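Mlr7391 protein (PDB 3HK4) is of unestablished function but has an NTF2-like fold of the SnoaL-like family, and may act as a polyketide cyclase-like lyase. Local coordinates at residues Lys27-Leu32 / Ala39-Lys44. Residues are numbered along the deposited sequence; the frame is centred on the assembly and turned at random.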
ATOM      1  N   LYS A  27      14.887 -20.917  -8.781  1.00 26.00           N
ATOM      2  CA  LYS A  27      15.112 -20.739 -10.202  1.00 28.90           C
ATOM      3  C   LYS A  27      13.833 -20.393 -10.923  1.00 27.52           C
ATOM      4  O   LYS A  27      13.797 -19.484 -11.746  1.00 28.76           O
ATOM      5  CB  LYS A  27      15.720 -21.997 -10.779  1.00 30.65           C
ATOM      6  CG  LYS A  27      15.997 -21.957 -12.279  1.00 37.18           C
ATOM      7  CD  LYS A  27      16.426 -23.346 -12.799  1.00 37.66           C
ATOM      8  CE  LYS A  27      16.829 -23.314 -14.302  1.00 48.37           C
ATOM      9  NZ  LYS A  27      15.742 -22.938 -15.250  1.00 51.51           N
ATOM     10  N   ASP A  28      12.755 -21.067 -10.604  1.00 32.28           N
ATOM     11  CA  ASP A  28      11.491 -20.781 -11.296  1.00 30.58           C
ATOM     12  C   ASP A  28      11.043 -19.354 -10.966  1.00 31.07           C
ATOM     13  O   ASP A  28      10.754 -18.571 -11.854  1.00 31.84           O
ATOM     14  CB  ASP A  28      10.447 -21.812 -10.891  1.00 32.14           C
ATOM     15  CG  ASP A  28       9.169 -21.699 -11.663  1.00 32.00           C
ATOM     16  OD1 ASP A  28       9.211 -21.357 -12.852  1.00 27.96           O
ATOM     17  OD2 ASP A  28       8.106 -21.974 -11.069  1.00 30.22           O
ATOM     18  N   PHE A  29      10.981 -19.036  -9.682  1.00 28.97           N
ATOM     19  CA  PHE A  29      10.552 -17.708  -9.192  1.00 26.90           C
ATOM     20  C   PHE A  29      11.378 -16.606  -9.824  1.00 30.36           C
ATOM     21  O   PHE A  29      10.836 -15.615 -10.282  1.00 30.23           O
ATOM     22  CB  PHE A  29      10.676 -17.718  -7.665  1.00 29.37           C
ATOM     23  CG  PHE A  29      10.244 -16.463  -6.987  1.00 30.27           C
ATOM     24  CD1 PHE A  29       8.958 -16.283  -6.619  1.00 27.26           C
ATOM     25  CD2 PHE A  29      11.172 -15.498  -6.640  1.00 30.67           C
ATOM     26  CE1 PHE A  29       8.578 -15.100  -5.952  1.00 32.21           C
ATOM     27  CE2 PHE A  29      10.803 -14.330  -5.996  1.00 33.79           C
ATOM     28  CZ  PHE A  29       9.495 -14.156  -5.642  1.00 31.63           C
ATOM     29  N   THR A  30      12.685 -16.808  -9.890  1.00 30.85           N
ATOM     30  CA  THR A  30      13.597 -15.802 -10.479  1.00 31.15           C
ATOM     31  C   THR A  30      13.319 -15.614 -11.956  1.00 29.89           C
ATOM     32  O   THR A  30      13.273 -14.490 -12.438  1.00 30.44           O
ATOM     33  CB  THR A  30      15.071 -16.187 -10.237  1.00 30.23           C
ATOM     34  OG1 THR A  30      15.249 -16.316  -8.824  1.00 29.09           O
ATOM     35  CG2 THR A  30      16.033 -15.110 -10.813  1.00 31.72           C
ATOM     36  N   GLU A  31      13.138 -16.707 -12.674  1.00 29.16           N
ATOM     37  CA  GLU A  31      12.868 -16.626 -14.094  1.00 31.70           C
ATOM     38  C   GLU A  31      11.559 -15.891 -14.340  1.00 29.74           C
ATOM     39  O   GLU A  31      11.441 -15.086 -15.251  1.00 28.17           O
ATOM     40  CB  GLU A  31      12.858 -18.034 -14.712  1.00 33.16           C
ATOM     41  CG  GLU A  31      14.259 -18.653 -14.812  1.00 36.96           C
ATOM     42  CD  GLU A  31      14.266 -20.123 -15.295  1.00 40.19           C
ATOM     43  OE1 GLU A  31      13.194 -20.675 -15.656  1.00 46.50           O
ATOM     44  OE2 GLU A  31      15.364 -20.733 -15.297  1.00 51.29           O
ATOM     45  N   LEU A  32      10.546 -16.200 -13.537  1.00 28.09           N
ATOM     46  CA  LEU A  32       9.296 -15.510 -13.648  1.00 28.06           C
ATOM     47  C   LEU A  32       9.449 -14.011 -13.405  1.00 28.75           C
ATOM     48  O   LEU A  32       8.916 -13.173 -14.185  1.00 29.09           O
ATOM     49  CB  LEU A  32       8.245 -16.166 -12.700  1.00 23.98           C
ATOM     50  CG  LEU A  32       7.697 -17.507 -13.112  1.00 26.87           C
ATOM     51  CD1 LEU A  32       6.893 -18.168 -11.920  1.00 23.06           C
ATOM     52  CD2 LEU A  32       6.814 -17.376 -14.315  1.00 33.45           C
ATOM     53  N   ALA A  39       3.191 -11.005 -10.935  1.00 31.67           N
ATOM     54  CA  ALA A  39       1.935 -11.503 -10.351  1.00 29.40           C
ATOM     55  C   ALA A  39       1.852 -13.010 -10.376  1.00 27.63           C
ATOM     56  O   ALA A  39       1.314 -13.634  -9.434  1.00 28.40           O
ATOM     57  CB  ALA A  39       0.685 -10.868 -11.054  1.00 29.86           C
ATOM     58  N   GLY A  40       2.417 -13.630 -11.395  1.00 26.10           N
ATOM     59  CA  GLY A  40       2.370 -15.070 -11.494  1.00 28.85           C
ATOM     60  C   GLY A  40       3.245 -15.756 -10.473  1.00 28.61           C
ATOM     61  O   GLY A  40       2.875 -16.779  -9.886  1.00 27.00           O
ATOM     62  N   ALA A  41       4.420 -15.196 -10.265  1.00 23.58           N
ATOM     63  CA  ALA A  41       5.374 -15.714  -9.272  1.00 22.70           C
ATOM     64  C   ALA A  41       4.802 -15.625  -7.867  1.00 24.74           C
ATOM     65  O   ALA A  41       4.829 -16.581  -7.080  1.00 29.93           O
ATOM     66  CB  ALA A  41       6.695 -14.905  -9.416  1.00 25.03           C
ATOM     67  N   ALA A  42       4.157 -14.485  -7.592  1.00 29.15           N
ATOM     68  CA  ALA A  42       3.533 -14.264  -6.323  1.00 26.68           C
ATOM     69  C   ALA A  42       2.370 -15.266  -6.088  1.00 27.29           C
ATOM     70  O   ALA A  42       2.274 -15.886  -5.029  1.00 29.11           O
ATOM     71  CB  ALA A  42       3.024 -12.818  -6.255  1.00 27.17           C
ATOM     72  N   GLU A  43       1.489 -15.411  -7.057  1.00 27.80           N
ATOM     73  CA  GLU A  43       0.361 -16.342  -6.912  1.00 30.29           C
ATOM     74  C   GLU A  43       0.837 -17.778  -6.809  1.00 29.58           C
ATOM     75  O   GLU A  43       0.266 -18.600  -6.078  1.00 27.34           O
ATOM     76  CB  GLU A  43      -0.612 -16.144  -8.081  1.00 29.56           C
ATOM     77  CG  GLU A  43      -1.907 -16.910  -7.994  1.00 34.55           C
ATOM     78  CD  GLU A  43      -1.811 -18.382  -8.332  1.00 38.74           C
ATOM     79  OE1 GLU A  43      -1.079 -18.745  -9.274  1.00 29.08           O
ATOM     80  OE2 GLU A  43      -2.518 -19.190  -7.682  1.00 35.34           O
ATOM     81  N   LYS A  44       1.847 -18.130  -7.571  1.00 25.63           N
ATOM     82  CA  LYS A  44       2.343 -19.519  -7.511  1.00 27.71           C
ATOM     83  C   LYS A  44       3.049 -19.879  -6.209  1.00 28.55           C
ATOM     84  O   LYS A  44       2.886 -20.980  -5.664  1.00 28.46           O
ATOM     85  CB  LYS A  44       3.309 -19.798  -8.694  1.00 29.11           C
ATOM     86  CG  LYS A  44       3.738 -21.283  -8.869  1.00 27.48           C
ATOM     87  CD  LYS A  44       4.540 -21.487 -10.116  1.00 26.97           C
ATOM     88  CE  LYS A  44       5.032 -22.878 -10.253  1.00 33.21           C
ATOM     89  NZ  LYS A  44       5.670 -22.990 -11.583  1.00 30.49           N
TER
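Ala41 CB enters between two side chains of the facing helix, 3.8 Å from Leu32 CB and 3.9 Å from Phe29 CD1. The methyl meets the Phe29 ring obliquely, about equally near CD1 and CE1, while Leu32 CD1 lies alongside, 3.9 Å from Ala41 CA. Small as it is, the alanine lets the backbones come close: the CA atoms of Phe29 and Ala41 are 5.5 Å apart. Toward the solvent side, Lys44 closes the contact with a salt bridge. Its chain runs fully extended from a CG set anti to the backbone N (chi1 -171°), which carries NZ across to the 27-32 helix and 2.7 Å from Asp28 OD2. The ammonium meets this oxygen on its syn side, 19° out of the carboxylate plane, and the two side chains cross at about a right angle. Tyr45 OH is hydrogen-bonded to the same oxygen, so OD2 is held by consecutive residues, Lys44 and Tyr45, of helix 38-45. Were Asp28 replaced by alanine, the Lys44 ammonium would probably lose its mate and the Tyr45 hydroxyl this partner. Deeper in, Phe29 packs edge-to-face with Tyr122 and touches Leu99, which sets helix 22-34 against the curved sheet. The axes of segments 27-32 and 39-44 come within 9.0 Å at 152°, nearly antiparallel, so that helices 22-34 and 38-45 form a helical hairpin at the N-terminal end of the NTF2-like fold. Its chemistry is graded, with Phe29 packed on the sheet, Leu32 and Ala41 between the helices, and the charged pair at the outer margin, where solvent would probably weaken the attraction.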